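Local coordinates for CRISPR system CMR subunit Cmr7 1 (Sulfolobus solfataricus, PDB 2X5Q), which belongs to the CMR ribonucleoprotein complex of CRISPR antiviral defence, possibly joining it as a homodimer, its own molecular role being undefined, at residues I16-S21 and I64-G69; Q43-I48 and G83-G88; L57-Y62 and G69-T74; P77-K82 and N187-K192; L146-A151 and D181-F186. One frame throughout, in Å; residues are numbered along the deposited sequence.

Interaction 1: residues I16-S21 and I64-G69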
# COMPACT_ATOMS: atom_id res chain seq x y z
N ILE A 16 -14.56 -0.55 9.34
CA ILE A 16 -15.28 -0.91 10.57
C ILE A 16 -14.35 -0.69 11.77
O ILE A 16 -13.41 -1.48 12.00
CB ILE A 16 -15.77 -2.37 10.49
CG1 ILE A 16 -16.64 -2.57 9.24
CG2 ILE A 16 -16.55 -2.77 11.76
CD1 ILE A 16 -17.92 -1.77 9.23
N THR A 17 -14.59 0.40 12.51
CA THR A 17 -13.80 0.73 13.70
C THR A 17 -14.73 0.93 14.88
O THR A 17 -15.93 0.96 14.71
CB THR A 17 -13.04 2.06 13.53
OG1 THR A 17 -13.96 3.14 13.62
CG2 THR A 17 -12.29 2.13 12.22
N ASN A 18 -14.14 1.15 16.07
CA ASN A 18 -14.91 1.50 17.27
C ASN A 18 -15.59 2.86 17.23
O ASN A 18 -16.38 3.16 18.14
CB ASN A 18 -14.02 1.47 18.53
CG ASN A 18 -13.68 0.06 18.97
OD1 ASN A 18 -14.58 -0.76 19.21
ND2 ASN A 18 -12.39 -0.23 19.11
N SER A 19 -15.30 3.70 16.24
CA SER A 19 -15.83 5.07 16.22
C SER A 19 -16.90 5.40 15.18
O SER A 19 -17.41 6.53 15.14
CB SER A 19 -14.67 6.06 16.09
OG SER A 19 -13.82 5.95 17.21
N ILE A 20 -17.24 4.43 14.34
CA ILE A 20 -18.23 4.69 13.30
C ILE A 20 -19.62 4.75 13.93
O ILE A 20 -19.87 4.15 14.98
CB ILE A 20 -18.16 3.66 12.14
CG1 ILE A 20 -18.72 2.29 12.57
CG2 ILE A 20 -16.72 3.52 11.64
CD1 ILE A 20 -18.80 1.30 11.44
N SER A 21 -20.50 5.51 13.31
CA SER A 21 -21.87 5.65 13.79
C SER A 21 -22.79 5.88 12.61
O SER A 21 -22.40 6.53 11.63
CB SER A 21 -21.99 6.82 14.76
OG SER A 21 -21.66 8.04 14.12
N ILE A 64 -5.76 3.55 10.26
CA ILE A 64 -6.82 4.56 10.25
C ILE A 64 -6.55 5.57 11.36
O ILE A 64 -6.09 5.22 12.45
CB ILE A 64 -8.24 3.92 10.33
CG1 ILE A 64 -9.34 4.98 10.13
CG2 ILE A 64 -8.47 3.18 11.64
CD1 ILE A 64 -10.72 4.36 9.75
N ASP A 65 -6.75 6.84 11.04
CA ASP A 65 -6.76 7.89 12.06
C ASP A 65 -8.18 7.80 12.58
O ASP A 65 -9.12 8.30 11.96
CB ASP A 65 -6.46 9.25 11.43
CG ASP A 65 -6.63 10.41 12.41
OD1 ASP A 65 -7.42 10.29 13.38
OD2 ASP A 65 -5.97 11.44 12.20
N GLU A 66 -8.34 7.12 13.72
CA GLU A 66 -9.68 6.77 14.17
C GLU A 66 -10.60 7.97 14.41
O GLU A 66 -11.79 7.89 14.12
CB GLU A 66 -9.67 5.90 15.42
CG GLU A 66 -11.05 5.25 15.60
CD GLU A 66 -11.07 4.08 16.56
OE1 GLU A 66 -10.04 3.37 16.66
OE2 GLU A 66 -12.14 3.87 17.19
N SER A 67 -10.07 9.06 14.94
CA SER A 67 -10.88 10.23 15.20
C SER A 67 -11.38 10.91 13.93
O SER A 67 -12.52 11.37 13.91
CB SER A 67 -10.11 11.23 16.05
OG SER A 67 -8.86 11.48 15.45
N THR A 68 -10.56 10.98 12.88
CA THR A 68 -10.97 11.66 11.64
C THR A 68 -11.71 10.74 10.68
O THR A 68 -12.56 11.21 9.92
CB THR A 68 -9.78 12.29 10.88
OG1 THR A 68 -8.87 11.27 10.45
CG2 THR A 68 -9.07 13.35 11.73
N GLY A 69 -11.38 9.45 10.72
CA GLY A 69 -11.98 8.44 9.85
C GLY A 69 -11.21 8.20 8.56
O GLY A 69 -11.64 7.44 7.70
O HOH W 1 -13.18 5.78 12.76
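Glu66 and Ser19 meet through a single short hydrogen bond, the hydroxyl OG of Ser19 donating to OE2 of Glu66 over 2.7 Å. With CG anti to the backbone N (chi1 -164°) and an extended chain beyond it, Glu66 spans the gap between the segments. Its OE2 takes the serine on the anti lone pair, the one turned away from OE1, while CG of Glu66 passes 3.3 Å from the same OG. Asn18 adds its CB, which lies 3.3 Å from Glu66 OE2. Thr17 slides past the glutamate in the opposite direction and meets Ile64 instead, tip to tip, with its methyl CG2 3.7 Å from Ile64 CD1.

The threonine hydroxyl bonds first within its own loop. Thr17 OG1 sits between the backbone N and the carbonyl carbon (chi1 74°), where it accepts from Ser19 N at 3.0 Å; this is an ST turn, set within the type I beta turn of Thr17 to Ile20. The same OG1 donates to a water that in turn donates to the carbonyl O of Glu66, a second, solvent-mediated tie between the loops. Beyond the two segments, Tyr188 OH bonds both Glu66 OE1 and the backbone N of Asn18, and Asn18 OD1 accepts from Asp147 N.

The contact thus joins the loop after strand 11-15 to the turn after strand 62-65 by one apolar touch, one direct hydrogen bond and one water bridge. Both carboxylate oxygens of Glu66 have hydroxyl partners, which would be expected to favour its ionised form in this partly buried place.

Interaction 2: residues Q43-I48 and G83-G88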
# COMPACT_ATOMS: atom_id res chain seq x y z
N GLN A 43 -26.33 -2.70 -5.15
CA GLN A 43 -25.77 -4.05 -5.06
C GLN A 43 -24.42 -3.93 -4.37
O GLN A 43 -23.50 -3.30 -4.87
CB GLN A 43 -25.66 -4.74 -6.44
CG GLN A 43 -24.68 -4.13 -7.48
CD GLN A 43 -24.85 -4.71 -8.90
OE1 GLN A 43 -25.29 -4.02 -9.83
NE2 GLN A 43 -24.52 -6.00 -9.06
N HIS A 44 -24.33 -4.53 -3.18
CA HIS A 44 -23.13 -4.43 -2.34
C HIS A 44 -22.25 -5.66 -2.55
O HIS A 44 -22.74 -6.78 -2.61
CB HIS A 44 -23.54 -4.34 -0.87
CG HIS A 44 -24.61 -3.33 -0.60
ND1 HIS A 44 -24.51 -2.01 -0.98
CD2 HIS A 44 -25.81 -3.45 0.04
CE1 HIS A 44 -25.60 -1.36 -0.60
NE2 HIS A 44 -26.40 -2.20 0.03
N VAL A 45 -20.94 -5.43 -2.63
CA VAL A 45 -19.97 -6.52 -2.74
C VAL A 45 -19.94 -7.34 -1.47
O VAL A 45 -20.03 -8.58 -1.51
CB VAL A 45 -18.57 -5.98 -3.09
CG1 VAL A 45 -17.48 -6.98 -2.75
CG2 VAL A 45 -18.52 -5.54 -4.58
N SER A 46 -19.81 -6.66 -0.32
CA SER A 46 -19.94 -7.32 0.98
C SER A 46 -21.40 -7.70 1.20
O SER A 46 -22.31 -6.93 0.89
CB SER A 46 -19.44 -6.42 2.10
OG SER A 46 -18.08 -6.09 1.92
N GLN A 47 -21.60 -8.90 1.74
CA GLN A 47 -22.93 -9.51 1.80
C GLN A 47 -23.16 -10.18 3.16
O GLN A 47 -22.24 -10.70 3.77
CB GLN A 47 -23.07 -10.56 0.68
CG GLN A 47 -23.17 -9.94 -0.74
CD GLN A 47 -22.76 -10.91 -1.85
OE1 GLN A 47 -23.21 -12.06 -1.89
NE2 GLN A 47 -21.90 -10.44 -2.78
N ILE A 48 -24.40 -10.13 3.63
CA ILE A 48 -24.81 -10.97 4.76
C ILE A 48 -25.86 -11.98 4.31
O ILE A 48 -26.63 -11.72 3.37
CB ILE A 48 -25.27 -10.15 6.02
CG1 ILE A 48 -26.66 -9.55 5.85
CG2 ILE A 48 -24.28 -9.04 6.35
CD1 ILE A 48 -27.31 -9.23 7.18
N GLY A 83 -12.75 -3.60 6.23
CA GLY A 83 -14.03 -2.96 6.03
C GLY A 83 -14.89 -3.72 5.04
O GLY A 83 -14.50 -4.79 4.50
N ILE A 84 -16.07 -3.19 4.80
CA ILE A 84 -16.97 -3.79 3.85
C ILE A 84 -17.01 -2.89 2.64
O ILE A 84 -16.66 -1.70 2.73
CB ILE A 84 -18.39 -4.04 4.42
CG1 ILE A 84 -19.00 -2.75 4.99
CG2 ILE A 84 -18.34 -5.15 5.48
CD1 ILE A 84 -20.45 -2.92 5.37
N LEU A 85 -17.40 -3.47 1.52
CA LEU A 85 -17.58 -2.74 0.30
C LEU A 85 -19.07 -2.73 0.00
O LEU A 85 -19.71 -3.80 -0.10
CB LEU A 85 -16.82 -3.40 -0.85
CG LEU A 85 -15.31 -3.26 -0.84
CD1 LEU A 85 -14.70 -4.25 -1.82
CD2 LEU A 85 -14.87 -1.80 -1.15
N ILE A 86 -19.62 -1.53 -0.13
CA ILE A 86 -21.04 -1.35 -0.34
C ILE A 86 -21.26 -0.34 -1.45
O ILE A 86 -20.40 0.49 -1.68
CB ILE A 86 -21.75 -0.89 0.94
CG1 ILE A 86 -21.22 0.49 1.41
CG2 ILE A 86 -21.57 -1.96 2.06
CD1 ILE A 86 -21.88 0.99 2.69
N SER A 87 -22.40 -0.43 -2.13
CA SER A 87 -22.76 0.57 -3.13
C SER A 87 -23.06 1.90 -2.46
O SER A 87 -23.95 2.02 -1.60
CB SER A 87 -23.96 0.12 -3.98
OG SER A 87 -24.40 1.20 -4.76
N GLY A 88 -22.32 2.92 -2.88
CA GLY A 88 -22.37 4.20 -2.21
C GLY A 88 -21.21 5.09 -2.57
O GLY A 88 -20.50 4.84 -3.55
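Ser46 and Leu85 exchange two hydrogen bonds that tie the chain before strand 47-49 to strand 80-86. Leu85 N donates to Ser46 OG at 2.7 Å, and Ser46 N donates to the carbonyl O of Leu85 at 2.9 Å. A third bond uses an imidazole: Ser87 N lies 6° from the His44 ring plane and donates a hydrogen bond to ND1 at 2.9 Å. Accepting there implies that ND1 carries no hydrogen. Asn55 O also bonds Ser46 OG, so this buried hydroxyl is gripped from two strands.

Close packing accompanies these bonds. Val45 and Leu85 lie side by side and point the same way, CB to CB 3.8 Å. Ser46 CB is pressed to 3.5 Å from Ile84 CB, closer than carbons usually come, and the imidazole of His44 packs on Ile86, with ND1 3.5 Å from Ile86 CB.

The segments run in nearly opposite directions, yet their bonding alternates between backbone and side-chain acceptors instead of forming regular strand pairing. At Ser87 the chain turns a corner from the mixed sheet toward the four-stranded antiparallel one. Helix 148-162 covers Ile84 and Ile86 through Ile162, while strand 11-15 flanks strand 80-86 and reaches Leu85 through Gln11.

Interaction 3: residues L57-Y62 and G69-T74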
# COMPACT_ATOMS: atom_id res chain seq x y z
N LEU A 57 -12.99 -6.65 2.83
CA LEU A 57 -11.71 -6.19 2.29
C LEU A 57 -10.70 -5.89 3.39
O LEU A 57 -11.00 -5.15 4.33
CB LEU A 57 -11.92 -4.97 1.39
CG LEU A 57 -10.68 -4.47 0.65
CD1 LEU A 57 -10.23 -5.49 -0.39
CD2 LEU A 57 -10.99 -3.11 0.02
N VAL A 58 -9.51 -6.45 3.26
CA VAL A 58 -8.41 -6.21 4.20
C VAL A 58 -7.43 -5.31 3.48
O VAL A 58 -6.80 -5.71 2.51
CB VAL A 58 -7.70 -7.52 4.61
CG1 VAL A 58 -6.58 -7.25 5.67
CG2 VAL A 58 -8.73 -8.53 5.11
N LEU A 59 -7.33 -4.07 3.93
CA LEU A 59 -6.43 -3.11 3.30
C LEU A 59 -5.10 -3.11 4.04
O LEU A 59 -4.98 -2.46 5.07
CB LEU A 59 -7.08 -1.73 3.34
CG LEU A 59 -6.75 -0.79 2.20
CD1 LEU A 59 -7.26 -1.40 0.90
CD2 LEU A 59 -7.38 0.58 2.48
N THR A 60 -4.12 -3.83 3.51
CA THR A 60 -2.80 -3.92 4.16
C THR A 60 -1.94 -2.70 3.77
O THR A 60 -2.19 -2.06 2.77
CB THR A 60 -2.07 -5.27 3.84
OG1 THR A 60 -1.80 -5.37 2.44
CG2 THR A 60 -2.93 -6.48 4.25
N GLY A 61 -0.92 -2.39 4.57
CA GLY A 61 -0.12 -1.17 4.35
C GLY A 61 -0.85 0.13 4.69
O GLY A 61 -0.39 1.21 4.29
N TYR A 62 -1.94 0.01 5.45
CA TYR A 62 -2.79 1.13 5.88
C TYR A 62 -3.17 1.02 7.36
O TYR A 62 -3.34 -0.07 7.89
CB TYR A 62 -4.08 1.21 5.05
CG TYR A 62 -3.87 1.80 3.70
CD1 TYR A 62 -3.94 3.18 3.51
CD2 TYR A 62 -3.54 0.99 2.61
CE1 TYR A 62 -3.72 3.74 2.28
CE2 TYR A 62 -3.31 1.54 1.36
CZ TYR A 62 -3.41 2.92 1.20
OH TYR A 62 -3.19 3.49 -0.03
N GLY A 69 -11.38 9.45 10.72
CA GLY A 69 -11.98 8.44 9.85
C GLY A 69 -11.21 8.20 8.56
O GLY A 69 -11.64 7.44 7.70
N GLU A 70 -10.05 8.86 8.44
CA GLU A 70 -9.22 8.81 7.24
C GLU A 70 -8.19 7.70 7.36
O GLU A 70 -7.51 7.58 8.38
CB GLU A 70 -8.50 10.14 7.05
CG GLU A 70 -9.44 11.33 6.84
CD GLU A 70 -8.80 12.66 7.15
OE1 GLU A 70 -7.94 12.74 8.08
OE2 GLU A 70 -9.15 13.63 6.47
N LEU A 71 -8.07 6.92 6.29
CA LEU A 71 -7.01 5.92 6.18
C LEU A 71 -5.67 6.59 5.85
O LEU A 71 -5.61 7.56 5.08
CB LEU A 71 -7.35 4.94 5.08
CG LEU A 71 -8.65 4.13 5.23
CD1 LEU A 71 -9.09 3.59 3.86
CD2 LEU A 71 -8.44 3.02 6.21
N VAL A 72 -4.61 6.03 6.42
CA VAL A 72 -3.26 6.55 6.24
C VAL A 72 -2.31 5.45 5.77
O VAL A 72 -2.19 4.42 6.42
CB VAL A 72 -2.71 7.12 7.56
CG1 VAL A 72 -1.26 7.61 7.36
CG2 VAL A 72 -3.61 8.27 8.05
N PRO A 73 -1.63 5.68 4.63
CA PRO A 73 -0.69 4.67 4.17
C PRO A 73 0.55 4.69 5.06
O PRO A 73 1.16 5.73 5.24
CB PRO A 73 -0.38 5.10 2.73
CG PRO A 73 -0.56 6.58 2.75
CD PRO A 73 -1.68 6.85 3.73
N THR A 74 0.88 3.55 5.64
CA THR A 74 1.96 3.44 6.61
C THR A 74 3.22 2.77 6.06
O THR A 74 4.29 2.83 6.69
CB THR A 74 1.50 2.70 7.85
OG1 THR A 74 1.27 1.32 7.53
CG2 THR A 74 0.19 3.33 8.37
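Tyr62 and Pro73 form the centre of the contact, crossing with Tyr62 CE1 3.6 Å from Pro73 CB. The tyrosine holds CG anti to its carbonyl carbon (chi1 -77°), and further along the ring CD1 lies 3.6 Å from Pro73 N and 4.1 Å from the side-chain CB of Leu71. Leu59 CD2, from the tyrosine's own segment, lies over one face of the ring, nearer its rim than its centre. The same methyl touches Leu71 CD1 at 3.7 Å, so one branch of Leu59 serves both the ring and the leucine.

Strands 62-65 and 70-73 make a two-stranded antiparallel sheet, a beta hairpin whose connection carries the turn at 66-69, and Tyr62 with Pro73 is a non-hydrogen-bonded pair within it. Next to this pair Thr74 N donates to Gly61 O at 3.0 Å, from 42° above the carbonyl plane. Gly61 O also receives a CA-H...O contact from Pro73, and Tyr62 CA makes another to Val72 O at 3.4 Å. The positive phi of Gly61, 71°, favours glycine at the bend between strands 52-60 and 62-65.

Thr74 OG1 is hydrogen-bonded to Asp79 OD2. Across the dimer, Phe75 of the second subunit packs on both Leu59 and Tyr62, while Lys105 of that subunit packs on Thr74.

Interaction 4: residues P77-K82 and N187-K192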
# COMPACT_ATOMS: atom_id res chain seq x y z
N PRO A 77 3.56 -3.55 5.72
CA PRO A 77 2.58 -4.54 5.25
C PRO A 77 1.86 -5.31 6.35
O PRO A 77 0.82 -5.94 6.09
CB PRO A 77 3.42 -5.50 4.39
CG PRO A 77 4.80 -5.34 4.88
CD PRO A 77 4.93 -3.91 5.32
N CYS A 78 2.40 -5.28 7.56
CA CYS A 78 1.74 -5.88 8.71
C CYS A 78 0.63 -4.98 9.30
O CYS A 78 -0.14 -5.42 10.16
CB CYS A 78 2.77 -6.25 9.79
SG CYS A 78 4.00 -7.55 9.27
N ASP A 79 0.54 -3.72 8.85
CA ASP A 79 -0.61 -2.87 9.18
C ASP A 79 -1.76 -3.20 8.26
O ASP A 79 -1.55 -3.49 7.07
CB ASP A 79 -0.29 -1.38 9.03
CG ASP A 79 0.65 -0.86 10.11
OD1 ASP A 79 0.82 -1.51 11.16
OD2 ASP A 79 1.22 0.23 9.88
N TYR A 80 -2.99 -3.15 8.79
CA TYR A 80 -4.18 -3.27 7.98
C TYR A 80 -5.38 -2.61 8.63
O TYR A 80 -5.45 -2.43 9.87
CB TYR A 80 -4.54 -4.73 7.66
CG TYR A 80 -4.59 -5.63 8.87
CD1 TYR A 80 -5.71 -5.69 9.68
CD2 TYR A 80 -3.49 -6.40 9.22
CE1 TYR A 80 -5.75 -6.51 10.82
CE2 TYR A 80 -3.52 -7.22 10.33
CZ TYR A 80 -4.64 -7.27 11.13
OH TYR A 80 -4.62 -8.09 12.24
N VAL A 81 -6.34 -2.26 7.79
CA VAL A 81 -7.68 -1.90 8.25
C VAL A 81 -8.63 -2.76 7.41
O VAL A 81 -8.42 -2.93 6.22
CB VAL A 81 -7.95 -0.39 8.06
CG1 VAL A 81 -9.33 -0.00 8.64
CG2 VAL A 81 -6.82 0.44 8.70
N LYS A 82 -9.64 -3.33 8.05
CA LYS A 82 -10.67 -4.09 7.34
C LYS A 82 -11.96 -3.29 7.25
O LYS A 82 -12.22 -2.39 8.05
CB LYS A 82 -10.92 -5.42 8.05
CG LYS A 82 -9.65 -6.29 8.22
CD LYS A 82 -9.95 -7.60 8.88
CE LYS A 82 -8.84 -8.04 9.81
NZ LYS A 82 -9.15 -9.37 10.43
N ASN A 187 -10.63 -6.52 13.61
CA ASN A 187 -9.44 -5.94 14.19
C ASN A 187 -8.81 -5.01 13.15
O ASN A 187 -8.99 -5.20 11.94
CB ASN A 187 -8.44 -7.01 14.57
CG ASN A 187 -9.04 -8.10 15.40
OD1 ASN A 187 -9.86 -7.84 16.29
ND2 ASN A 187 -8.63 -9.34 15.14
N TYR A 188 -8.08 -4.01 13.62
CA TYR A 188 -7.47 -3.02 12.75
C TYR A 188 -6.32 -2.30 13.46
O TYR A 188 -6.11 -2.46 14.67
CB TYR A 188 -8.51 -2.01 12.25
CG TYR A 188 -9.20 -1.20 13.35
CD1 TYR A 188 -8.79 0.09 13.65
CD2 TYR A 188 -10.25 -1.73 14.08
CE1 TYR A 188 -9.41 0.84 14.67
CE2 TYR A 188 -10.89 -0.99 15.09
CZ TYR A 188 -10.46 0.29 15.37
OH TYR A 188 -11.06 1.01 16.37
N TYR A 189 -5.56 -1.56 12.67
CA TYR A 189 -4.45 -0.76 13.19
C TYR A 189 -4.84 0.70 13.09
O TYR A 189 -5.27 1.17 12.04
CB TYR A 189 -3.16 -1.05 12.41
CG TYR A 189 -2.53 -2.35 12.82
CD1 TYR A 189 -1.44 -2.38 13.67
CD2 TYR A 189 -3.04 -3.57 12.35
CE1 TYR A 189 -0.87 -3.59 14.06
CE2 TYR A 189 -2.47 -4.78 12.74
CZ TYR A 189 -1.39 -4.77 13.58
OH TYR A 189 -0.83 -5.95 13.97
N SER A 190 -4.76 1.41 14.21
CA SER A 190 -5.03 2.84 14.21
C SER A 190 -3.73 3.57 14.47
O SER A 190 -2.85 3.07 15.17
CB SER A 190 -6.09 3.24 15.24
OG SER A 190 -5.57 3.28 16.53
N ILE A 191 -3.61 4.75 13.87
CA ILE A 191 -2.41 5.54 13.96
C ILE A 191 -2.74 6.82 14.71
O ILE A 191 -3.81 7.41 14.51
CB ILE A 191 -1.80 5.81 12.56
CG1 ILE A 191 -0.49 6.60 12.66
CG2 ILE A 191 -2.81 6.49 11.63
CD1 ILE A 191 0.34 6.53 11.39
N LYS A 192 -1.84 7.23 15.59
CA LYS A 192 -2.03 8.40 16.44
C LYS A 192 -0.70 9.13 16.61
O LYS A 192 0.37 8.51 16.62
CB LYS A 192 -2.57 7.96 17.80
CG LYS A 192 -2.72 9.10 18.79
CD LYS A 192 -3.17 8.66 20.16
CE LYS A 192 -3.14 9.84 21.13
NZ LYS A 192 -4.03 10.96 20.65
O HOH W 2 -2.23 -8.73 13.32
O HOH W 3 -7.11 -9.50 12.72
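Asn187 lies just before strand 188-193, whose first part (188-192) crosses residues 80-82 with N-to-C directions 118° apart; here strand 80-86 of the mixed sheet crosses strand 188-193 of the two-stranded antiparallel sheet formed with strand 139-144. The carbonyl O of Asn187 lies at the edge of the Tyr80 ring, 3.7 Å from CE1, and 3.6 Å from Lys82 CE. A water that accepts from both Asn187 ND2 and Lys82 NZ also bonds Tyr80 OH; NZ further bonds Ile185 O.

Tyr188 brings CB over the backbone of Val81, 4.1 Å from its CA, but its ring leads away.

Tyr189 carries the largest share. Its N donates to Tyr80 O at 2.9 Å. The two rings form an edge-to-face stack in which the edge of Tyr189 points at the face of Tyr80, planes 79° apart and centroids 5.0 Å apart, with Tyr189 CE2 offset toward the rim of that face. Lys105 of the second subunit forms a salt bridge with Asp79 OD2, whereas the other carboxylate oxygen, OD1, rests 3.5 Å from Tyr189 CD1.

Interaction 5: residues L146-A151 and D181-F186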
# COMPACT_ATOMS: atom_id res chain seq x y z
N LEU A 146 -12.43 -4.75 18.18
CA LEU A 146 -13.71 -4.11 18.49
C LEU A 146 -14.11 -4.40 19.93
O LEU A 146 -14.11 -5.55 20.37
CB LEU A 146 -14.82 -4.58 17.55
CG LEU A 146 -14.86 -4.03 16.13
CD1 LEU A 146 -16.21 -4.34 15.52
CD2 LEU A 146 -14.58 -2.53 16.07
N ASP A 147 -14.46 -3.34 20.67
CA ASP A 147 -15.14 -3.51 21.95
C ASP A 147 -16.45 -4.26 21.69
O ASP A 147 -17.10 -4.06 20.65
CB ASP A 147 -15.37 -2.14 22.61
CG ASP A 147 -16.27 -2.22 23.82
OD1 ASP A 147 -15.77 -2.12 24.97
OD2 ASP A 147 -17.49 -2.37 23.63
N ARG A 148 -16.82 -5.15 22.60
CA ARG A 148 -17.94 -6.06 22.33
C ARG A 148 -19.31 -5.39 22.40
O ARG A 148 -20.23 -5.82 21.70
CB ARG A 148 -17.88 -7.28 23.26
CG ARG A 148 -16.86 -8.29 22.78
CD ARG A 148 -16.69 -9.47 23.73
NE ARG A 148 -15.46 -10.19 23.39
CZ ARG A 148 -15.13 -11.41 23.79
NH1 ARG A 148 -15.94 -12.12 24.58
NH2 ARG A 148 -13.97 -11.94 23.41
N ASP A 149 -19.44 -4.35 23.23
CA ASP A 149 -20.64 -3.52 23.22
C ASP A 149 -20.72 -2.75 21.89
O ASP A 149 -21.76 -2.75 21.26
CB ASP A 149 -20.67 -2.52 24.38
CG ASP A 149 -20.72 -3.18 25.74
OD1 ASP A 149 -21.58 -4.07 25.95
OD2 ASP A 149 -19.91 -2.78 26.61
N VAL A 150 -19.62 -2.12 21.48
CA VAL A 150 -19.62 -1.39 20.20
C VAL A 150 -19.90 -2.30 19.00
O VAL A 150 -20.58 -1.89 18.06
CB VAL A 150 -18.31 -0.61 19.94
CG1 VAL A 150 -17.19 -1.55 19.56
CG2 VAL A 150 -18.50 0.40 18.80
N ALA A 151 -19.40 -3.53 19.02
CA ALA A 151 -19.70 -4.48 17.94
C ALA A 151 -21.21 -4.74 17.81
O ALA A 151 -21.74 -4.90 16.69
CB ALA A 151 -18.96 -5.78 18.15
N ASP A 181 -19.27 -12.89 14.00
CA ASP A 181 -18.46 -12.51 12.83
C ASP A 181 -17.82 -11.13 13.00
O ASP A 181 -16.60 -10.97 12.84
CB ASP A 181 -19.32 -12.50 11.55
CG ASP A 181 -19.54 -13.88 10.97
OD1 ASP A 181 -19.13 -14.88 11.59
OD2 ASP A 181 -20.14 -13.97 9.88
N VAL A 182 -18.65 -10.14 13.31
CA VAL A 182 -18.17 -8.76 13.46
C VAL A 182 -17.09 -8.66 14.53
O VAL A 182 -16.06 -8.03 14.32
CB VAL A 182 -19.33 -7.77 13.71
CG1 VAL A 182 -18.82 -6.41 14.13
CG2 VAL A 182 -20.18 -7.64 12.44
N GLU A 183 -17.32 -9.30 15.67
CA GLU A 183 -16.35 -9.26 16.76
C GLU A 183 -15.05 -10.01 16.42
O GLU A 183 -13.97 -9.53 16.75
CB GLU A 183 -16.98 -9.79 18.06
CG GLU A 183 -16.08 -9.68 19.28
CD GLU A 183 -15.44 -8.30 19.46
OE1 GLU A 183 -16.00 -7.28 18.98
OE2 GLU A 183 -14.37 -8.24 20.08
N GLU A 184 -15.17 -11.14 15.72
CA GLU A 184 -14.01 -11.93 15.27
C GLU A 184 -13.14 -11.19 14.26
O GLU A 184 -11.92 -11.18 14.37
CB GLU A 184 -14.45 -13.23 14.59
CG GLU A 184 -14.85 -14.34 15.52
CD GLU A 184 -15.62 -15.48 14.82
OE1 GLU A 184 -15.89 -15.42 13.59
OE2 GLU A 184 -15.98 -16.45 15.53
N ILE A 185 -13.78 -10.63 13.25
CA ILE A 185 -13.09 -10.16 12.06
C ILE A 185 -12.43 -8.80 12.19
O ILE A 185 -11.30 -8.63 11.76
CB ILE A 185 -14.06 -10.10 10.84
CG1 ILE A 185 -14.53 -11.50 10.47
CG2 ILE A 185 -13.40 -9.44 9.63
CD1 ILE A 185 -15.80 -11.47 9.67
N PHE A 186 -13.14 -7.82 12.73
CA PHE A 186 -12.77 -6.42 12.50
C PHE A 186 -11.77 -5.85 13.51
O PHE A 186 -12.02 -4.84 14.17
CB PHE A 186 -14.02 -5.56 12.37
CG PHE A 186 -14.77 -5.83 11.11
CD1 PHE A 186 -14.25 -5.45 9.89
CD2 PHE A 186 -15.96 -6.53 11.13
CE1 PHE A 186 -14.92 -5.71 8.72
CE2 PHE A 186 -16.64 -6.79 9.95
CZ PHE A 186 -16.12 -6.38 8.75
O HOH W 4 -12.41 -7.14 16.86
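Leu146 is the bump of this contact, its side chain set against Val182, Glu183 and Phe186 where helix 172-185 ends. With CG anti to the carbonyl carbon (chi1 -76°), the leucine puts CG 3.5 Å from the carbonyl O of Phe186, and one branch, CD1, goes in to meet Val182 CG1 at 3.6 Å. The same CD1 lies 4.0 Å from Phe186 CB; these two side chains run side by side and point the same way, while Leu146 and Val182 cross. Ala151, in the first turn of helix 148-162, fits its small CB beside the same methyl of Val182, 4.1 Å away, so CG1 of Val182 occupies the hollow between the leucine and the alanine.

With the short helix 164-169 between them in the chain, the start of helix 148-162 comes to lie beside the end of helix 172-185. Asp147 is the N-cap of the first, OD2 accepting from Val150 N at 3.0 Å on its anti lone pair, with a weaker bond from Asp149 N.

Glu183 folds back against Leu146. Bent at chi2 (48°), its chain brings the carboxylate against the backbone, where OE2 lies 2.7 Å from the carbonyl O of Leu146, close enough that the acid probably holds a proton. OE1 also touches Ala151 CB at 3.4 Å. Arg148 crosses the glutamate at about a right angle, its CG 3.6 Å from Glu183 CD; NE to OE2 is a long salt bridge at most, weaker still if the acid is protonated. A water accepts from Leu146 N and reaches the carbonyl O of Glu183.

Interaction 2 is the most buried of the five, and its hydroxyl and imidazole acceptors receive backbone N-H groups. The other four are partly buried. Interactions 3 and 4 have centres about 6 Å apart and both touch the second subunit; strands 52-60 and 80-86, neighbours in one sheet, connect them, and their chemistry is largely aromatic. Strand 80-86 also runs on into interaction 2. Interaction 1 shares Gly69 with interaction 3 and is polar, its Glu66 reaching Tyr188 of interaction 4. Interaction 5 alone joins helices, apolar at its core with a carboxylate and a long ion pair on its exposed side; Phe186 packs against Ile16 of interaction 1 and Ile84 of interaction 2.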